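Local coordinates for protein malonate decarboxylase subunit alpha (Acinetobacter baumannii ATCC 17978, PDB 6MPR) that probably acts as the transferase subunit of bacterial malonate decarboxylase, exchanging acetate for malonate on the acyl carrier protein, at residues Glu316-Phe321 with Asp336-Gly341; Pro176-Ser181 with Leu209-Ile214; Asn273-Glu278 with His303-Pro308. All blocks are in the same frame, centred on the assembly; numbering follows the deposited sequence.

Overall arrangement
All three contacts are buried, yet they are held by different chemistry. Contacts 1 and 3 both lie beside the mixed sheet: contact 1 flanks its edge strand 317-319, whereas contact 3 ties helix 272-287 to the turn after strand 297-299, which leads through helix 307-311 to strand 317-319; V318 CG2 and L306 CD2 touch between them. Contact 2 joins two loops beside the other, parallel sheet and meets contact 1 through F321 and E179. Aromatic packing and water bridges carry contact 1, a multiply bonded carboxylate contact 3; contact 2 has no bond between its loops, thin packing accompanying salt bridges within 209-214 and out to neighbouring loops. Contacts 1 and 2 also touch the second subunit.

Contact 1: residues Glu316-Phe321 with Asp336-Gly341; sequences ESVHCF and DVFFTG
H319 turns its imidazole edge onto the face of the F339 phenyl ring, a T-shaped pair with planes at 75°. CG of H319 is anti to its backbone N (chi1 -168°), CD2 stands 3.6 Å above the phenyl plane, displaced toward the rim, and the two side chains cross at about a right angle. The edge of the same phenyl ring faces a carbonyl, CD1 of F339 lying 3.3 Å from O of V318. V318 and F338 instead run side by side and point the same way, with CB of V318 3.8 Å from CE1 of F338. SG of C320 comes to the edge of the F338 ring, 4.0 Å from its CD1, while CG1 of V337 sits over one face of that ring and also meets CG2 of V318. N of V318 donates to O of V337 (3.0 Å). Either side of this bond, water takes over: one molecule joins O of E316 to O of D336, another O of V318 to N of F339. S317 and H319 also pack on V152 and V151 of the second subunit. A loop thus follows strand 317-319, the outermost strand of the mixed sheet within this chain, roughly parallel to it and bridged to it in part by water.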
loop_
_atom_site.group_PDB
_atom_site.type_symbol
_atom_site.label_atom_id
_atom_site.label_comp_id
_atom_site.label_asym_id
_atom_site.label_seq_id
_atom_site.Cartn_x
_atom_site.Cartn_y
_atom_site.Cartn_z
ATOM N N GLU A 316 13.142 10.215 16.255
ATOM C CA GLU A 316 12.050 9.971 17.190
ATOM C C GLU A 316 11.380 8.623 16.999
ATOM O O GLU A 316 10.923 8.026 17.982
ATOM C CB GLU A 316 11.022 11.100 17.084
ATOM C CG GLU A 316 11.638 12.374 17.675
ATOM C CD GLU A 316 10.799 13.620 17.506
ATOM O OE1 GLU A 316 11.365 14.719 17.698
ATOM O OE2 GLU A 316 9.593 13.512 17.187
ATOM N N SER A 317 11.335 8.120 15.771
ATOM C CA SER A 317 10.658 6.864 15.498
ATOM C C SER A 317 11.255 6.246 14.243
ATOM O O SER A 317 11.614 6.951 13.294
ATOM C CB SER A 317 9.154 7.079 15.321
ATOM O OG SER A 317 8.879 7.792 14.122
ATOM N N VAL A 318 11.361 4.925 14.250
ATOM C CA VAL A 318 11.771 4.171 13.068
ATOM C C VAL A 318 10.863 2.963 12.970
ATOM O O VAL A 318 10.780 2.174 13.922
ATOM C CB VAL A 318 13.235 3.707 13.146
ATOM C CG1 VAL A 318 13.627 2.938 11.881
ATOM C CG2 VAL A 318 14.161 4.868 13.378
ATOM N N HIS A 319 10.194 2.811 11.829
ATOM C CA HIS A 319 9.529 1.571 11.446
ATOM C C HIS A 319 10.370 0.876 10.381
ATOM O O HIS A 319 10.891 1.534 9.479
ATOM C CB HIS A 319 8.122 1.836 10.908
ATOM C CG HIS A 319 7.315 0.589 10.776
ATOM N ND1 HIS A 319 7.210 -0.102 9.587
ATOM C CD2 HIS A 319 6.662 -0.152 11.705
ATOM C CE1 HIS A 319 6.487 -1.190 9.779
ATOM N NE2 HIS A 319 6.150 -1.250 11.057
ATOM N N CYS A 320 10.499 -0.453 10.480
ATOM C CA CYS A 320 11.528 -1.198 9.754
ATOM C C CYS A 320 10.928 -2.189 8.767
ATOM O O CYS A 320 9.958 -2.880 9.090
ATOM C CB CYS A 320 12.422 -1.993 10.712
ATOM S SG CYS A 320 13.358 -0.991 11.868
ATOM N N PHE A 321 11.554 -2.278 7.573
ATOM C CA PHE A 321 11.221 -3.322 6.610
ATOM C C PHE A 321 11.744 -4.686 7.049
ATOM O O PHE A 321 11.142 -5.715 6.720
ATOM C CB PHE A 321 11.822 -2.997 5.241
ATOM C CG PHE A 321 11.645 -1.575 4.797
ATOM C CD1 PHE A 321 10.491 -1.176 4.143
ATOM C CD2 PHE A 321 12.647 -0.647 5.014
ATOM C CE1 PHE A 321 10.343 0.130 3.700
ATOM C CE2 PHE A 321 12.511 0.665 4.582
ATOM C CZ PHE A 321 11.357 1.062 3.937
ATOM N N ASP A 336 11.809 3.012 22.830
ATOM C CA ASP A 336 11.088 4.263 22.590
ATOM C C ASP A 336 11.117 4.679 21.121
ATOM O O ASP A 336 10.213 5.393 20.671
ATOM C CB ASP A 336 11.653 5.389 23.464
ATOM C CG ASP A 336 11.136 5.324 24.887
ATOM O OD1 ASP A 336 10.128 4.623 25.099
ATOM O OD2 ASP A 336 11.724 5.961 25.796
ATOM N N VAL A 337 12.116 4.234 20.371
ATOM C CA VAL A 337 12.318 4.639 18.986
ATOM C C VAL A 337 11.768 3.609 18.011
ATOM O O VAL A 337 11.091 3.967 17.051
ATOM C CB VAL A 337 13.818 4.899 18.732
ATOM C CG1 VAL A 337 14.065 5.201 17.260
ATOM C CG2 VAL A 337 14.264 6.064 19.616
ATOM N N PHE A 338 12.051 2.328 18.246
ATOM C CA PHE A 338 11.711 1.239 17.334
ATOM C C PHE A 338 10.393 0.577 17.731
ATOM O O PHE A 338 9.861 0.800 18.822
ATOM C CB PHE A 338 12.842 0.194 17.302
ATOM C CG PHE A 338 14.145 0.723 16.733
ATOM C CD1 PHE A 338 14.351 0.751 15.362
ATOM C CD2 PHE A 338 15.137 1.204 17.570
ATOM C CE1 PHE A 338 15.524 1.246 14.820
ATOM C CE2 PHE A 338 16.334 1.716 17.035
ATOM C CZ PHE A 338 16.519 1.734 15.656
ATOM N N PHE A 339 9.866 -0.258 16.827
ATOM C CA PHE A 339 8.661 -1.034 17.101
ATOM C C PHE A 339 9.086 -2.418 17.595
ATOM O O PHE A 339 9.636 -3.218 16.833
ATOM C CB PHE A 339 7.773 -1.120 15.856
ATOM C CG PHE A 339 7.074 0.184 15.525
ATOM C CD1 PHE A 339 7.747 1.193 14.844
ATOM C CD2 PHE A 339 5.758 0.411 15.931
ATOM C CE1 PHE A 339 7.116 2.408 14.548
ATOM C CE2 PHE A 339 5.112 1.619 15.629
ATOM C CZ PHE A 339 5.800 2.617 14.932
ATOM N N THR A 340 8.831 -2.698 18.868
ATOM C CA THR A 340 9.293 -3.929 19.496
ATOM C C THR A 340 8.122 -4.598 20.195
ATOM O O THR A 340 7.193 -3.931 20.664
ATOM C CB THR A 340 10.412 -3.666 20.513
ATOM O OG1 THR A 340 9.916 -2.844 21.570
ATOM C CG2 THR A 340 11.616 -2.999 19.836
ATOM N N GLY A 341 8.157 -5.925 20.238
ATOM C CA GLY A 341 7.103 -6.659 20.896
ATOM C C GLY A 341 7.238 -6.623 22.396
ATOM O O GLY A 341 8.263 -6.220 22.953
HETATM O O HOH W 1 8.780 6.417 18.532
HETATM O O HOH W 2 11.149 -0.394 14.262
#

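Contact 2: residues Pro176-Ser181 with Leu209-Ile214; sequences PSTEDS and LPRVDI
T178 and D213 bring two polar groups close without a hydrogen bond, and none crosses anywhere between the two loops. OG1 of T178 stops 3.9 Å from CG of D213, the two side chains crossing obliquely. Each group is already engaged: the threonine hydroxyl bonds to T174 and to O of G175, and OD1 of D213 is taken by two arginines. NE of R211 meets OD1 of D213 at 2.9 Å along an almost straight N-H (177°), on the syn side of the carboxylate and in the plane of the guanidinium. That same guanidinium brings NH2 to 4.2 Å from OG1 of T178, which lies at its edge. Further along the loops the packing is thin: CD1 of I214 comes no nearer than 4.4 Å to C of S181, and the I214 side chain also packs on P182 and I185 of helix 181-189. Two backbone features set these positions. A type II' turn from T178 to S181, closed by the bond from N of S181 to O of T178, leads into that helix, and a classic beta bulge makes D213 and I214 both face I172. R347 forms a second salt bridge to OD1 of D213, while D343 pairs with NH1 of R211. Two arginines on one oxygen would favour an ionised D213; the charges are probably satisfied partly within 209-214 and partly by R347 and D343, leaving the loops touching without a bond between them.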
loop_
_atom_site.group_PDB
_atom_site.type_symbol
_atom_site.label_atom_id
_atom_site.label_comp_id
_atom_site.label_asym_id
_atom_site.label_seq_id
_atom_site.Cartn_x
_atom_site.Cartn_y
_atom_site.Cartn_z
ATOM N N PRO A 176 12.630 -10.142 14.555
ATOM C CA PRO A 176 13.187 -9.012 13.786
ATOM C C PRO A 176 13.168 -9.237 12.287
ATOM O O PRO A 176 13.123 -8.265 11.529
ATOM C CB PRO A 176 14.626 -8.893 14.309
ATOM C CG PRO A 176 14.568 -9.511 15.694
ATOM C CD PRO A 176 13.546 -10.621 15.607
ATOM N N SER A 177 13.168 -10.489 11.826
ATOM C CA SER A 177 13.194 -10.767 10.397
ATOM C C SER A 177 11.830 -11.177 9.856
ATOM O O SER A 177 11.748 -11.970 8.908
ATOM C CB SER A 177 14.251 -11.828 10.086
ATOM O OG SER A 177 15.520 -11.295 10.359
ATOM N N THR A 178 10.756 -10.657 10.456
ATOM C CA THR A 178 9.409 -10.888 9.947
ATOM C C THR A 178 9.305 -10.503 8.468
ATOM O O THR A 178 8.817 -11.288 7.646
ATOM C CB THR A 178 8.407 -10.115 10.806
ATOM O OG1 THR A 178 8.377 -10.681 12.135
ATOM C CG2 THR A 178 7.017 -10.196 10.205
ATOM N N GLU A 179 9.796 -9.309 8.106
ATOM C CA GLU A 179 9.893 -8.889 6.706
ATOM C C GLU A 179 8.601 -9.105 5.920
ATOM O O GLU A 179 7.543 -8.586 6.314
ATOM C CB GLU A 179 11.061 -9.611 6.001
ATOM C CG GLU A 179 12.458 -9.101 6.465
ATOM C CD GLU A 179 13.619 -9.717 5.672
ATOM O OE1 GLU A 179 13.751 -9.437 4.453
ATOM O OE2 GLU A 179 14.401 -10.487 6.272
ATOM N N ASP A 180 8.688 -9.851 4.799
ATOM C CA ASP A 180 7.552 -10.072 3.904
ATOM C C ASP A 180 6.620 -11.178 4.370
ATOM O O ASP A 180 5.528 -11.309 3.807
ATOM C CB ASP A 180 7.980 -10.477 2.473
ATOM C CG ASP A 180 9.216 -9.733 1.946
ATOM O OD1 ASP A 180 10.162 -9.459 2.703
ATOM O OD2 ASP A 180 9.262 -9.490 0.721
ATOM N N SER A 181 7.016 -11.989 5.348
ATOM C CA SER A 181 6.326 -13.266 5.544
ATOM C C SER A 181 4.820 -13.135 5.756
ATOM O O SER A 181 4.065 -13.901 5.130
ATOM C CB SER A 181 7.007 -14.029 6.692
ATOM O OG SER A 181 8.335 -14.341 6.317
ATOM N N LEU A 209 7.488 -19.804 22.581
ATOM C CA LEU A 209 7.825 -18.836 21.552
ATOM C C LEU A 209 7.894 -17.442 22.165
ATOM O O LEU A 209 7.076 -17.101 23.021
ATOM C CB LEU A 209 6.795 -18.826 20.425
ATOM C CG LEU A 209 6.446 -20.113 19.685
ATOM C CD1 LEU A 209 5.423 -19.794 18.595
ATOM C CD2 LEU A 209 7.656 -20.711 19.067
ATOM N N PRO A 210 8.850 -16.621 21.750
ATOM C CA PRO A 210 8.857 -15.225 22.214
ATOM C C PRO A 210 7.538 -14.520 21.929
ATOM O O PRO A 210 6.988 -13.837 22.805
ATOM C CB PRO A 210 10.038 -14.629 21.443
ATOM C CG PRO A 210 10.988 -15.832 21.289
ATOM C CD PRO A 210 10.047 -16.963 20.967
ATOM N N ARG A 211 6.997 -14.725 20.732
ATOM C CA ARG A 211 5.636 -14.334 20.392
ATOM C C ARG A 211 5.225 -15.145 19.173
ATOM O O ARG A 211 6.060 -15.777 18.516
ATOM C CB ARG A 211 5.541 -12.836 20.111
ATOM C CG ARG A 211 6.394 -12.403 18.918
ATOM C CD ARG A 211 6.283 -10.896 18.658
ATOM N NE ARG A 211 6.960 -10.521 17.425
ATOM C CZ ARG A 211 8.063 -9.789 17.358
ATOM N NH1 ARG A 211 8.628 -9.324 18.478
ATOM N NH2 ARG A 211 8.592 -9.514 16.168
ATOM N N VAL A 212 3.936 -15.080 18.844
ATOM C CA VAL A 212 3.410 -15.678 17.624
ATOM C C VAL A 212 3.305 -14.577 16.578
ATOM O O VAL A 212 2.526 -13.630 16.741
ATOM C CB VAL A 212 2.043 -16.351 17.850
ATOM C CG1 VAL A 212 1.534 -16.929 16.537
ATOM C CG2 VAL A 212 2.143 -17.459 18.913
ATOM N N ASP A 213 4.084 -14.700 15.508
ATOM C CA ASP A 213 3.999 -13.785 14.375
ATOM C C ASP A 213 3.130 -14.322 13.253
ATOM O O ASP A 213 2.493 -13.532 12.542
ATOM C CB ASP A 213 5.398 -13.506 13.828
ATOM C CG ASP A 213 6.222 -12.644 14.756
ATOM O OD1 ASP A 213 5.801 -11.504 15.008
ATOM O OD2 ASP A 213 7.286 -13.087 15.227
ATOM N N ILE A 214 3.107 -15.642 13.069
ATOM C CA ILE A 214 2.256 -16.295 12.084
ATOM C C ILE A 214 1.468 -17.344 12.850
ATOM O O ILE A 214 2.059 -18.283 13.391
ATOM C CB ILE A 214 3.059 -16.972 10.959
ATOM C CG1 ILE A 214 4.016 -15.989 10.265
ATOM C CG2 ILE A 214 2.111 -17.638 9.958
ATOM C CD1 ILE A 214 3.319 -14.902 9.485
#

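Contact 3: residues Asn273-Glu278 with His303-Pro308; sequences NTAAIE and HPTLIP
E278 reaches across to H303 and T305, and its carboxylate is the tight part of the contact. OG1 of T305 donates to OE1 of E278 at 2.6 Å, a short bond on the syn side but 33° out of the carboxylate plane. The threonine hydroxyl lies between its own backbone N and carbonyl carbon (chi1 56°), which turns it to the glutamate. ND1 of H303 bonds OE2 of E278 at 3.0 Å and, weakly, OE1 as well, so that one N-H is shared between both oxygens with the ring and carboxylate planes 34° apart. H268 holds OE2 from a further side chain. The aliphatic stem is also flanked, CD1 of L306 resting 4.0 Å from CG of E278, with the two side chains at about a right angle. Away from the bonded carboxylate, CB of A275 merely touches OG1 of T305, and the main chains of E278 and T305 are spanned by a water that donates to both carbonyl oxygens. This His-carboxylate bond pins helix 272-287 within a parallel beta-alpha-beta crossover, strand 265-268, helix 272-287, strand 297-299, at the turn after its second strand.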
loop_
_atom_site.group_PDB
_atom_site.type_symbol
_atom_site.label_atom_id
_atom_site.label_comp_id
_atom_site.label_asym_id
_atom_site.label_seq_id
_atom_site.Cartn_x
_atom_site.Cartn_y
_atom_site.Cartn_z
ATOM N N ASN A 273 26.201 7.827 0.049
ATOM C CA ASN A 273 25.623 9.166 -0.017
ATOM C C ASN A 273 24.656 9.402 1.139
ATOM O O ASN A 273 24.708 10.441 1.807
ATOM C CB ASN A 273 24.924 9.365 -1.363
ATOM C CG ASN A 273 23.928 8.260 -1.679
ATOM O OD1 ASN A 273 24.100 7.103 -1.278
ATOM N ND2 ASN A 273 22.875 8.614 -2.407
ATOM N N THR A 274 23.770 8.444 1.397
ATOM C CA THR A 274 22.791 8.665 2.460
ATOM C C THR A 274 23.358 8.329 3.833
ATOM O O THR A 274 22.893 8.879 4.836
ATOM C CB THR A 274 21.510 7.866 2.182
ATOM O OG1 THR A 274 21.825 6.485 1.934
ATOM C CG2 THR A 274 20.762 8.450 0.979
ATOM N N ALA A 275 24.357 7.440 3.905
ATOM C CA ALA A 275 25.025 7.195 5.182
ATOM C C ALA A 275 25.702 8.463 5.687
ATOM O O ALA A 275 25.661 8.772 6.887
ATOM C CB ALA A 275 26.041 6.067 5.040
ATOM N N ALA A 276 26.329 9.214 4.776
ATOM C CA ALA A 276 26.928 10.496 5.140
ATOM C C ALA A 276 25.886 11.456 5.701
ATOM O O ALA A 276 26.161 12.176 6.668
ATOM C CB ALA A 276 27.648 11.116 3.929
ATOM N N ILE A 277 24.683 11.486 5.117
ATOM C CA ILE A 277 23.614 12.331 5.664
ATOM C C ILE A 277 23.327 11.948 7.110
ATOM O O ILE A 277 23.323 12.799 8.015
ATOM C CB ILE A 277 22.336 12.214 4.806
ATOM C CG1 ILE A 277 22.510 12.907 3.457
ATOM C CG2 ILE A 277 21.139 12.802 5.544
ATOM C CD1 ILE A 277 21.317 12.710 2.538
ATOM N N GLU A 278 23.070 10.655 7.340
ATOM C CA GLU A 278 22.775 10.161 8.681
ATOM C C GLU A 278 23.883 10.524 9.663
ATOM O O GLU A 278 23.606 10.924 10.802
ATOM C CB GLU A 278 22.562 8.645 8.632
ATOM C CG GLU A 278 21.409 8.222 7.697
ATOM C CD GLU A 278 21.391 6.745 7.340
ATOM O OE1 GLU A 278 22.025 5.933 8.041
ATOM O OE2 GLU A 278 20.732 6.405 6.328
ATOM N N HIS A 303 19.789 1.022 10.361
ATOM C CA HIS A 303 21.121 1.315 9.845
ATOM C C HIS A 303 22.058 1.556 11.021
ATOM O O HIS A 303 21.753 2.403 11.877
ATOM C CB HIS A 303 21.105 2.577 8.978
ATOM C CG HIS A 303 20.386 2.435 7.670
ATOM N ND1 HIS A 303 20.418 3.421 6.702
ATOM C CD2 HIS A 303 19.613 1.440 7.173
ATOM C CE1 HIS A 303 19.697 3.032 5.662
ATOM N NE2 HIS A 303 19.202 1.835 5.921
ATOM N N PRO A 304 23.190 0.843 11.118
ATOM C CA PRO A 304 24.170 1.220 12.142
ATOM C C PRO A 304 24.623 2.653 11.985
ATOM O O PRO A 304 24.950 3.307 12.986
ATOM C CB PRO A 304 25.325 0.223 11.917
ATOM C CG PRO A 304 24.643 -0.966 11.285
ATOM C CD PRO A 304 23.654 -0.316 10.337
ATOM N N THR A 305 24.619 3.183 10.758
ATOM C CA THR A 305 25.047 4.566 10.584
ATOM C C THR A 305 24.033 5.570 11.119
ATOM O O THR A 305 24.359 6.760 11.196
ATOM C CB THR A 305 25.335 4.873 9.114
ATOM O OG1 THR A 305 24.188 4.575 8.305
ATOM C CG2 THR A 305 26.531 4.076 8.633
ATOM N N LEU A 306 22.824 5.128 11.498
ATOM C CA LEU A 306 21.871 6.001 12.174
ATOM C C LEU A 306 22.089 6.074 13.683
ATOM O O LEU A 306 21.447 6.893 14.346
ATOM C CB LEU A 306 20.423 5.543 11.885
ATOM C CG LEU A 306 19.300 6.562 12.094
ATOM C CD1 LEU A 306 19.437 7.697 11.080
ATOM C CD2 LEU A 306 17.933 5.876 11.958
ATOM N N ILE A 307 22.983 5.258 14.246
ATOM C CA ILE A 307 23.156 5.239 15.703
ATOM C C ILE A 307 23.467 6.623 16.279
ATOM O O ILE A 307 22.819 7.015 17.260
ATOM C CB ILE A 307 24.185 4.174 16.103
ATOM C CG1 ILE A 307 23.608 2.769 15.833
ATOM C CG2 ILE A 307 24.579 4.318 17.573
ATOM C CD1 ILE A 307 24.582 1.642 16.104
ATOM N N PRO A 308 24.411 7.401 15.738
ATOM C CA PRO A 308 24.667 8.719 16.349
ATOM C C PRO A 308 23.451 9.644 16.308
ATOM O O PRO A 308 23.188 10.365 17.279
ATOM C CB PRO A 308 25.850 9.255 15.525
ATOM C CG PRO A 308 26.552 8.016 15.060
ATOM C CD PRO A 308 25.425 7.078 14.713
HETATM O O HOH W 3 23.833 8.949 12.631
#